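Local coordinates for protein putative hydrolase (Bacteroides ovatus, PDB 4HBS) that is of unconfirmed activity but, as a five-bladed beta-propeller related to the beta-fructosidase clan, is probably a hydrolase, perhaps one acting on glycosidic bonds, at residues 261-266 and 271-276; 222-227 and 247-252; 77-82 and 384-389. All coordinates share one frame; numbering follows the deposited sequence.

Overall arrangement
Contacts 1 and 2 reach the same antiparallel sheet, where strands 245-251 and 260-265 are adjacent; their centres are about 12 Å apart. They join through a salt bridge from Glu261 OE2 to Arg250 NE (2.8 Å), a probable backbone hydrogen bond from Tyr263 N to Val248 O (3.0 Å), and packing of Tyr262 on Ala249. Contact 3 lies on the opposite side of the chain's centre; its centre is about 45 Å from that of contact 1 and about 34 Å from that of contact 2. A glycerol, probably from the crystallisation liquor, sits beside Asn385. Contacts 1 and 2 are nested within the long loop that contact 3 closes.

Contact 1 of 3, residues 261-266 and 271-276; sequences EYYVAD and FSWTTQ
Tyr263 lies between Phe271 and Trp273, and the three rings make the aromatic cluster on one face of the hairpin. Its CG is anti to the backbone N (chi1 -161°), which carries the phenol across the neighbouring strand between the other two rings. The Tyr263 CB then stands nearly over the six-membered ring of Trp273, 3.7 Å from its centroid and 13° off the normal, a CH-pi contact. Further out, Tyr263 CD1 lies over the indole near its rim, 3.5 Å from Trp273 CE2. The opposite face of the indole meets the carboxylate of Glu261, whose chain runs extended beyond CG and brings OE2 over the rim. Phe271 comes from the other end: its CD2 is above the Tyr263 face, 3.4 Å from Tyr263 CE2, and the two ring planes are oblique to each other. Ala265 CB covers the centre of the Phe271 ring, 3.8 Å from its centroid. On the face opposite the aromatic cluster, the methyls Val264 CG1 and Thr274 CG2 meet.

The backbones hold this register through two hydrogen-bonded pairs, Tyr262 with Thr274 and Val264 with Ser272. Tyr262 N to Thr274 O is the shortest of the four bonds (2.7 Å), nearly straight at 168°, with the donor in the carbonyl plane.

Strand 271-274 is outermost in its five-stranded antiparallel sheet, and strand 260-265 separates it from strand 245-251. From that inner strand Arg250 reaches both Glu261, as a salt bridge, and Trp273, as a cation-pi partner; Tyr329 meets Tyr263 edge-to-face.

Contact 2 of 3, residues 222-227 and 247-252; sequences LGYGDT and AVARTA
The ring of Tyr224 meets strand 245-251 with its CD1-CE1 side, and the backbone N of Val248 lies at that edge, in the ring plane. Neither face of the phenol carries an atom of the strand squarely above it: Ala249 CB and the carbonyl carbon of Val248 approach obliquely, and Ala247 C is again near the plane at the edge. Tyr262 meets the ring with planes at about 60°, and Pro278, Thr240, Trp260 and Ala283 also touch the side chain.

Two alanine methyls, on alternate residues of the strand, mark the length of the ring. Ala249 CB is 3.5 Å from Tyr224 CD1 near the base, while Ala247 CB is 3.6 Å from Tyr224 OH at the far end. Between them, Tyr224 CE1 comes to 3.6 Å from Val248 C. The ring crosses the strand at a slant, its CD1-CE1 side against the backbone, and the Val248 side chain leaves from the other side of the strand. With CG anti to its own carbonyl carbon (chi1 -72°), the phenol extends from the loop toward the strand.

Only the tyrosine and these three residues touch, and all four are buried; the two segments bury 164 Å² together. The loop contains a type II beta turn from Gly223 to Asp226, closed by Asp226 N to Gly223 O (3.1 Å), with Gly225 at the third position, where its positive phi of 106° suits glycine. Linking strand 210-218 of one four-stranded sheet to strand 227-230 of the next sheet, this loop lays Tyr224 on strand 245-251, consistent with a connection between successive propeller blades.

Contact 3 of 3, residues 77-82 and 384-389; sequences DSFYGV and DNFNAP
Phe79 and Asn385 are the pair whose CA atoms come nearest, yet these are 9.5 Å apart, so side chains alone bridge the two segments. Around Phe79 the chain is extended, in a short strand that pairs with strand 55-57, and at Gly81 it turns a corner into a different sheet or face. The partner segment finishes a 3-10 turn at Asp384 and Asn385, becomes extended at Phe386, and reaches a left-handed conformation at Asn387.

Across this distance Phe79 projects toward the loop, and Phe386, although its CB starts off in another direction, returns at its far end. Phe386 CZ approaches Phe79 CE1 to 3.4 Å and Phe79 CZ to 3.9 Å: the CZ corner of Phe386 meets the CE1-CZ side of Phe79. The planes stand at 79° and the centroids 5.2 Å apart, but the approach is oblique and fits neither a stack nor a T-shaped pair. Asn385 adds its aliphatic part: its CB lies 3.9 Å from Phe79 CZ, with Asn385 CG 4.1 Å from Phe79 CE2. A chi1 of -66° sets that CG beside the backbone N, where CB and CG both lie against Phe79 with the amide plane 46° from the ring. Its polar end is used elsewhere, ND2 bonding Phe382 O and, weakly, O1 of the glycerol.

Phe79 also stacks on Phe94, and Arg89, which touches both phenylalanines, donates from NE to Asn385 O. The contact is a small apolar bridge between parts of the chain 302 residues apart, packing the loop between strands 371-377 and 399-403 against strand 79-80. In the sheet of those two strands, 38-42 pairs with 399-403, and it is this pairing of early with late sequence that is consistent with the ring closure of a beta-propeller.

Contact 1 of 3, residues 261-266 and 271-276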
loop_
_atom_site.group_PDB
_atom_site.type_symbol
_atom_site.label_atom_id
_atom_site.label_comp_id
_atom_site.label_asym_id
_atom_site.label_seq_id
_atom_site.Cartn_x
_atom_site.Cartn_y
_atom_site.Cartn_z
ATOM N N GLU A 261 -2.272 -22.686 0.064
ATOM C CA GLU A 261 -3.387 -23.357 0.719
ATOM C C GLU A 261 -4.216 -22.279 1.386
ATOM O O GLU A 261 -3.672 -21.290 1.874
ATOM C CB GLU A 261 -2.966 -24.477 1.664
ATOM C CG GLU A 261 -1.887 -24.127 2.659
ATOM C CD GLU A 261 -1.609 -25.235 3.658
ATOM O OE1 GLU A 261 -2.054 -26.384 3.426
ATOM O OE2 GLU A 261 -0.949 -24.948 4.682
ATOM N N TYR A 262 -5.533 -22.431 1.322
ATOM C CA TYR A 262 -6.507 -21.434 1.731
ATOM C C TYR A 262 -7.247 -21.848 2.984
ATOM O O TYR A 262 -7.724 -22.977 3.063
ATOM C CB TYR A 262 -7.507 -21.226 0.564
ATOM C CG TYR A 262 -6.810 -20.956 -0.756
ATOM C CD1 TYR A 262 -6.374 -22.002 -1.564
ATOM C CD2 TYR A 262 -6.511 -19.659 -1.156
ATOM C CE1 TYR A 262 -5.653 -21.764 -2.731
ATOM C CE2 TYR A 262 -5.809 -19.407 -2.335
ATOM C CZ TYR A 262 -5.397 -20.465 -3.131
ATOM O OH TYR A 262 -4.698 -20.255 -4.295
ATOM N N TYR A 263 -7.357 -20.932 3.958
ATOM C CA TYR A 263 -8.103 -21.167 5.197
ATOM C C TYR A 263 -9.554 -20.872 4.854
ATOM O O TYR A 263 -9.911 -19.714 4.594
ATOM C CB TYR A 263 -7.556 -20.271 6.317
ATOM C CG TYR A 263 -7.876 -20.682 7.737
ATOM C CD1 TYR A 263 -7.546 -21.953 8.209
ATOM C CD2 TYR A 263 -8.308 -19.742 8.670
ATOM C CE1 TYR A 263 -7.722 -22.298 9.548
ATOM C CE2 TYR A 263 -8.526 -20.088 10.002
ATOM C CZ TYR A 263 -8.208 -21.360 10.445
ATOM O OH TYR A 263 -8.422 -21.712 11.757
ATOM N N VAL A 264 -10.355 -21.938 4.711
ATOM C CA VAL A 264 -11.750 -21.851 4.293
ATOM C C VAL A 264 -12.610 -22.606 5.305
ATOM O O VAL A 264 -12.180 -23.627 5.843
ATOM C CB VAL A 264 -11.946 -22.330 2.822
ATOM C CG1 VAL A 264 -11.382 -23.714 2.596
ATOM C CG2 VAL A 264 -13.407 -22.269 2.387
ATOM N N ALA A 265 -13.818 -22.073 5.563
ATOM C CA ALA A 265 -14.754 -22.566 6.564
ATOM C C ALA A 265 -15.820 -23.488 5.986
ATOM O O ALA A 265 -16.513 -23.114 5.036
ATOM C CB ALA A 265 -15.430 -21.390 7.238
ATOM N N ASP A 266 -15.999 -24.670 6.622
ATOM C CA ASP A 266 -17.025 -25.666 6.268
ATOM C C ASP A 266 -18.429 -25.100 6.641
ATOM O O ASP A 266 -18.495 -24.067 7.328
ATOM C CB ASP A 266 -16.737 -27.001 7.012
ATOM N N PHE A 271 -13.065 -24.366 10.322
ATOM C CA PHE A 271 -12.000 -23.943 9.411
ATOM C C PHE A 271 -10.969 -25.036 9.212
ATOM O O PHE A 271 -10.645 -25.763 10.156
ATOM C CB PHE A 271 -11.288 -22.702 9.922
ATOM C CG PHE A 271 -12.040 -21.422 9.720
ATOM C CD1 PHE A 271 -13.131 -21.108 10.512
ATOM C CD2 PHE A 271 -11.634 -20.508 8.766
ATOM C CE1 PHE A 271 -13.809 -19.908 10.341
ATOM C CE2 PHE A 271 -12.307 -19.311 8.601
ATOM C CZ PHE A 271 -13.378 -19.006 9.403
ATOM N N SER A 272 -10.400 -25.096 7.999
ATOM C CA SER A 272 -9.352 -26.061 7.647
ATOM C C SER A 272 -8.575 -25.557 6.440
ATOM O O SER A 272 -9.118 -24.798 5.636
ATOM C CB SER A 272 -9.952 -27.437 7.359
ATOM O OG SER A 272 -10.937 -27.365 6.342
ATOM N N TRP A 273 -7.305 -25.957 6.325
ATOM C CA TRP A 273 -6.461 -25.549 5.201
ATOM C C TRP A 273 -6.711 -26.470 3.996
ATOM O O TRP A 273 -6.640 -27.693 4.142
ATOM C CB TRP A 273 -4.979 -25.572 5.604
ATOM C CG TRP A 273 -4.629 -24.511 6.600
ATOM C CD1 TRP A 273 -4.535 -24.647 7.956
ATOM C CD2 TRP A 273 -4.406 -23.125 6.318
ATOM N NE1 TRP A 273 -4.227 -23.437 8.532
ATOM C CE2 TRP A 273 -4.157 -22.481 7.550
ATOM C CE3 TRP A 273 -4.381 -22.363 5.137
ATOM C CZ2 TRP A 273 -3.883 -21.109 7.631
ATOM C CZ3 TRP A 273 -4.065 -21.022 5.216
ATOM C CH2 TRP A 273 -3.849 -20.399 6.454
ATOM N N THR A 274 -7.034 -25.887 2.824
ATOM C CA THR A 274 -7.266 -26.646 1.590
ATOM C C THR A 274 -6.397 -26.093 0.487
ATOM O O THR A 274 -6.147 -24.893 0.454
ATOM C CB THR A 274 -8.741 -26.626 1.173
ATOM O OG1 THR A 274 -8.921 -27.595 0.148
ATOM C CG2 THR A 274 -9.186 -25.300 0.628
ATOM N N THR A 275 -5.986 -26.948 -0.447
ATOM C CA THR A 275 -5.167 -26.525 -1.576
ATOM C C THR A 275 -6.030 -25.913 -2.692
ATOM O O THR A 275 -5.478 -25.223 -3.556
ATOM C CB THR A 275 -4.346 -27.697 -2.086
ATOM O OG1 THR A 275 -5.176 -28.863 -2.135
ATOM C CG2 THR A 275 -3.133 -27.957 -1.215
ATOM N N GLN A 276 -7.373 -26.132 -2.669
ATOM C CA GLN A 276 -8.263 -25.606 -3.705
ATOM C C GLN A 276 -8.637 -24.149 -3.451
ATOM O O GLN A 276 -9.066 -23.802 -2.352
ATOM C CB GLN A 276 -9.548 -26.463 -3.802
ATOM C CG GLN A 276 -10.439 -26.168 -5.029
ATOM C CD GLN A 276 -9.736 -26.434 -6.348
ATOM O OE1 GLN A 276 -9.474 -27.588 -6.712
ATOM N NE2 GLN A 276 -9.426 -25.378 -7.105
#

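Contact 2 of 3, residues 222-227 and 247-252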
loop_
_atom_site.group_PDB
_atom_site.type_symbol
_atom_site.label_atom_id
_atom_site.label_comp_id
_atom_site.label_asym_id
_atom_site.label_seq_id
_atom_site.Cartn_x
_atom_site.Cartn_y
_atom_site.Cartn_z
ATOM N N LEU A 222 -10.237 -13.204 -6.065
ATOM C CA LEU A 222 -9.832 -12.684 -4.763
ATOM C C LEU A 222 -8.341 -12.317 -4.815
ATOM O O LEU A 222 -7.552 -13.008 -5.466
ATOM C CB LEU A 222 -10.099 -13.734 -3.662
ATOM C CG LEU A 222 -11.545 -14.261 -3.547
ATOM C CD1 LEU A 222 -11.580 -15.613 -2.864
ATOM C CD2 LEU A 222 -12.433 -13.279 -2.804
ATOM N N GLY A 223 -7.970 -11.234 -4.148
ATOM C CA GLY A 223 -6.600 -10.744 -4.148
ATOM C C GLY A 223 -5.739 -11.250 -3.017
ATOM O O GLY A 223 -5.161 -10.432 -2.304
ATOM N N TYR A 224 -5.637 -12.595 -2.820
ATOM C CA TYR A 224 -4.782 -13.156 -1.758
ATOM C C TYR A 224 -3.362 -12.699 -1.989
ATOM O O TYR A 224 -2.837 -12.904 -3.085
ATOM C CB TYR A 224 -4.837 -14.683 -1.716
ATOM C CG TYR A 224 -6.131 -15.243 -1.177
ATOM C CD1 TYR A 224 -6.407 -15.222 0.184
ATOM C CD2 TYR A 224 -7.042 -15.882 -2.018
ATOM C CE1 TYR A 224 -7.571 -15.797 0.697
ATOM C CE2 TYR A 224 -8.212 -16.452 -1.519
ATOM C CZ TYR A 224 -8.480 -16.396 -0.159
ATOM O OH TYR A 224 -9.613 -16.972 0.365
ATOM N N GLY A 225 -2.791 -12.015 -1.004
ATOM C CA GLY A 225 -1.436 -11.489 -1.082
ATOM C C GLY A 225 -1.327 -9.988 -1.285
ATOM O O GLY A 225 -0.203 -9.472 -1.349
ATOM N N ASP A 226 -2.480 -9.252 -1.371
ATOM C CA ASP A 226 -2.456 -7.779 -1.489
ATOM C C ASP A 226 -1.659 -7.201 -0.303
ATOM O O ASP A 226 -0.960 -6.197 -0.456
ATOM C CB ASP A 226 -3.872 -7.200 -1.540
ATOM C CG ASP A 226 -4.615 -7.406 -2.849
ATOM O OD1 ASP A 226 -3.948 -7.557 -3.898
ATOM O OD2 ASP A 226 -5.866 -7.403 -2.827
ATOM N N THR A 227 -1.786 -7.857 0.875
ATOM C CA THR A 227 -0.985 -7.641 2.073
ATOM C C THR A 227 -0.440 -9.027 2.434
ATOM O O THR A 227 -0.995 -10.047 2.000
ATOM C CB THR A 227 -1.757 -6.968 3.206
ATOM O OG1 THR A 227 -2.669 -7.905 3.776
ATOM C CG2 THR A 227 -2.465 -5.711 2.753
ATOM N N ALA A 247 -10.286 -12.717 4.434
ATOM C CA ALA A 247 -9.937 -14.135 4.253
ATOM C C ALA A 247 -8.413 -14.264 4.186
ATOM O O ALA A 247 -7.736 -13.295 3.856
ATOM C CB ALA A 247 -10.581 -14.669 2.985
ATOM N N VAL A 248 -7.879 -15.440 4.491
ATOM C CA VAL A 248 -6.428 -15.663 4.499
ATOM C C VAL A 248 -6.030 -16.978 3.771
ATOM O O VAL A 248 -6.766 -17.974 3.788
ATOM C CB VAL A 248 -5.889 -15.652 5.960
ATOM C CG1 VAL A 248 -6.471 -16.799 6.785
ATOM C CG2 VAL A 248 -4.360 -15.679 6.002
ATOM N N ALA A 249 -4.849 -16.937 3.132
ATOM C CA ALA A 249 -4.194 -18.064 2.469
ATOM C C ALA A 249 -2.742 -18.061 2.907
ATOM O O ALA A 249 -2.331 -17.101 3.561
ATOM C CB ALA A 249 -4.297 -17.933 0.960
ATOM N N ARG A 250 -1.957 -19.095 2.582
ATOM C CA ARG A 250 -0.543 -19.091 2.964
ATOM C C ARG A 250 0.293 -19.963 2.033
ATOM O O ARG A 250 -0.211 -20.924 1.457
ATOM C CB ARG A 250 -0.343 -19.519 4.445
ATOM C CG ARG A 250 -0.313 -21.032 4.697
ATOM C CD ARG A 250 -0.349 -21.360 6.176
ATOM N NE ARG A 250 -0.526 -22.798 6.426
ATOM C CZ ARG A 250 -0.732 -23.348 7.625
ATOM N NH1 ARG A 250 -0.777 -22.590 8.717
ATOM N NH2 ARG A 250 -0.898 -24.662 7.741
ATOM N N THR A 251 1.586 -19.644 1.945
ATOM C CA THR A 251 2.552 -20.368 1.120
ATOM C C THR A 251 3.129 -21.528 1.917
ATOM O O THR A 251 3.240 -21.431 3.138
ATOM C CB THR A 251 3.650 -19.404 0.666
ATOM O OG1 THR A 251 4.408 -18.983 1.804
ATOM C CG2 THR A 251 3.087 -18.195 -0.061
ATOM N N ALA A 252 3.503 -22.614 1.245
ATOM C CA ALA A 252 4.064 -23.784 1.924
ATOM C C ALA A 252 5.425 -23.476 2.573
ATOM O O ALA A 252 5.683 -23.913 3.697
ATOM C CB ALA A 252 4.210 -24.930 0.946
#

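Contact 3 of 3, residues 77-82 and 384-389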
loop_
_atom_site.group_PDB
_atom_site.type_symbol
_atom_site.label_atom_id
_atom_site.label_comp_id
_atom_site.label_asym_id
_atom_site.label_seq_id
_atom_site.Cartn_x
_atom_site.Cartn_y
_atom_site.Cartn_z
ATOM N N ASP A 77 -1.638 4.086 -9.985
ATOM C CA ASP A 77 -1.778 5.237 -10.865
ATOM C C ASP A 77 -1.086 6.457 -10.260
ATOM O O ASP A 77 -1.483 6.888 -9.182
ATOM C CB ASP A 77 -3.249 5.519 -11.138
ATOM C CG ASP A 77 -3.986 4.473 -11.943
ATOM O OD1 ASP A 77 -3.361 3.452 -12.313
ATOM O OD2 ASP A 77 -5.199 4.658 -12.186
ATOM N N SER A 78 0.008 6.952 -10.907
ATOM C CA SER A 78 0.792 8.091 -10.413
ATOM C C SER A 78 1.070 9.122 -11.489
ATOM O O SER A 78 1.283 8.756 -12.630
ATOM C CB SER A 78 2.134 7.611 -9.868
ATOM O OG SER A 78 1.997 6.778 -8.733
ATOM N N PHE A 79 1.135 10.414 -11.097
ATOM C CA PHE A 79 1.454 11.527 -11.987
ATOM C C PHE A 79 2.967 11.739 -12.044
ATOM O O PHE A 79 3.600 11.954 -11.014
ATOM C CB PHE A 79 0.798 12.836 -11.525
ATOM C CG PHE A 79 -0.697 12.871 -11.627
ATOM C CD1 PHE A 79 -1.325 12.871 -12.862
ATOM C CD2 PHE A 79 -1.486 12.955 -10.487
ATOM C CE1 PHE A 79 -2.721 12.895 -12.956
ATOM C CE2 PHE A 79 -2.880 12.985 -10.583
ATOM C CZ PHE A 79 -3.488 12.951 -11.817
ATOM N N TYR A 80 3.527 11.707 -13.250
ATOM C CA TYR A 80 4.927 11.958 -13.510
ATOM C C TYR A 80 4.973 13.125 -14.422
ATOM O O TYR A 80 4.404 13.043 -15.498
ATOM C CB TYR A 80 5.568 10.742 -14.149
ATOM C CG TYR A 80 5.955 9.691 -13.146
ATOM C CD1 TYR A 80 5.064 8.691 -12.781
ATOM C CD2 TYR A 80 7.219 9.685 -12.564
ATOM C CE1 TYR A 80 5.421 7.704 -11.863
ATOM C CE2 TYR A 80 7.609 8.671 -11.694
ATOM C CZ TYR A 80 6.701 7.689 -11.331
ATOM O OH TYR A 80 7.042 6.731 -10.409
ATOM N N GLY A 81 5.569 14.230 -13.985
ATOM C CA GLY A 81 5.618 15.435 -14.791
ATOM C C GLY A 81 6.076 16.661 -14.042
ATOM O O GLY A 81 7.010 16.587 -13.244
ATOM N N VAL A 82 5.392 17.790 -14.275
ATOM C CA VAL A 82 5.773 19.104 -13.757
ATOM C C VAL A 82 4.704 19.728 -12.831
ATOM O O VAL A 82 3.523 19.744 -13.175
ATOM C CB VAL A 82 6.046 20.020 -14.995
ATOM C CG1 VAL A 82 6.046 21.496 -14.623
ATOM C CG2 VAL A 82 7.362 19.643 -15.658
ATOM N N ASP A 384 -9.579 18.462 -11.124
ATOM C CA ASP A 384 -9.121 19.254 -9.983
ATOM C C ASP A 384 -7.720 18.802 -9.492
ATOM O O ASP A 384 -7.169 19.442 -8.595
ATOM C CB ASP A 384 -10.158 19.262 -8.850
ATOM C CG ASP A 384 -11.405 20.066 -9.200
ATOM O OD1 ASP A 384 -11.285 21.055 -9.953
ATOM O OD2 ASP A 384 -12.483 19.741 -8.678
ATOM N N ASN A 385 -7.119 17.760 -10.126
ATOM C CA ASN A 385 -5.747 17.332 -9.899
ATOM C C ASN A 385 -4.785 18.199 -10.724
ATOM O O ASN A 385 -3.593 17.949 -10.654
ATOM C CB ASN A 385 -5.565 15.837 -10.281
ATOM C CG ASN A 385 -6.341 14.892 -9.397
ATOM O OD1 ASN A 385 -6.115 14.811 -8.178
ATOM N ND2 ASN A 385 -7.272 14.154 -9.978
ATOM N N PHE A 386 -5.291 19.220 -11.509
ATOM C CA PHE A 386 -4.453 20.102 -12.348
ATOM C C PHE A 386 -4.850 21.576 -12.330
ATOM O O PHE A 386 -5.981 21.931 -12.000
ATOM C CB PHE A 386 -4.555 19.675 -13.827
ATOM C CG PHE A 386 -4.385 18.208 -14.110
ATOM C CD1 PHE A 386 -5.460 17.335 -13.992
ATOM C CD2 PHE A 386 -3.169 17.707 -14.561
ATOM C CE1 PHE A 386 -5.308 15.981 -14.251
ATOM C CE2 PHE A 386 -3.024 16.353 -14.844
ATOM C CZ PHE A 386 -4.090 15.494 -14.660
ATOM N N ASN A 387 -3.907 22.416 -12.788
ATOM C CA ASN A 387 -4.036 23.831 -13.118
ATOM C C ASN A 387 -4.634 24.807 -12.086
ATOM O O ASN A 387 -4.941 25.933 -12.470
ATOM C CB ASN A 387 -4.865 23.947 -14.394
ATOM C CG ASN A 387 -4.183 23.337 -15.600
ATOM O OD1 ASN A 387 -2.956 23.187 -15.652
ATOM N ND2 ASN A 387 -4.951 22.963 -16.593
ATOM N N ALA A 388 -4.770 24.443 -10.831
ATOM C CA ALA A 388 -5.266 25.369 -9.807
ATOM C C ALA A 388 -4.312 25.347 -8.670
ATOM O O ALA A 388 -3.723 24.291 -8.416
ATOM C CB ALA A 388 -6.641 24.949 -9.322
ATOM N N PRO A 389 -4.170 26.435 -7.898
ATOM C CA PRO A 389 -3.265 26.380 -6.739
ATOM C C PRO A 389 -3.581 25.203 -5.800
ATOM O O PRO A 389 -4.746 24.973 -5.476
ATOM C CB PRO A 389 -3.505 27.723 -6.052
ATOM C CG PRO A 389 -3.956 28.619 -7.138
ATOM C CD PRO A 389 -4.787 27.769 -8.033
#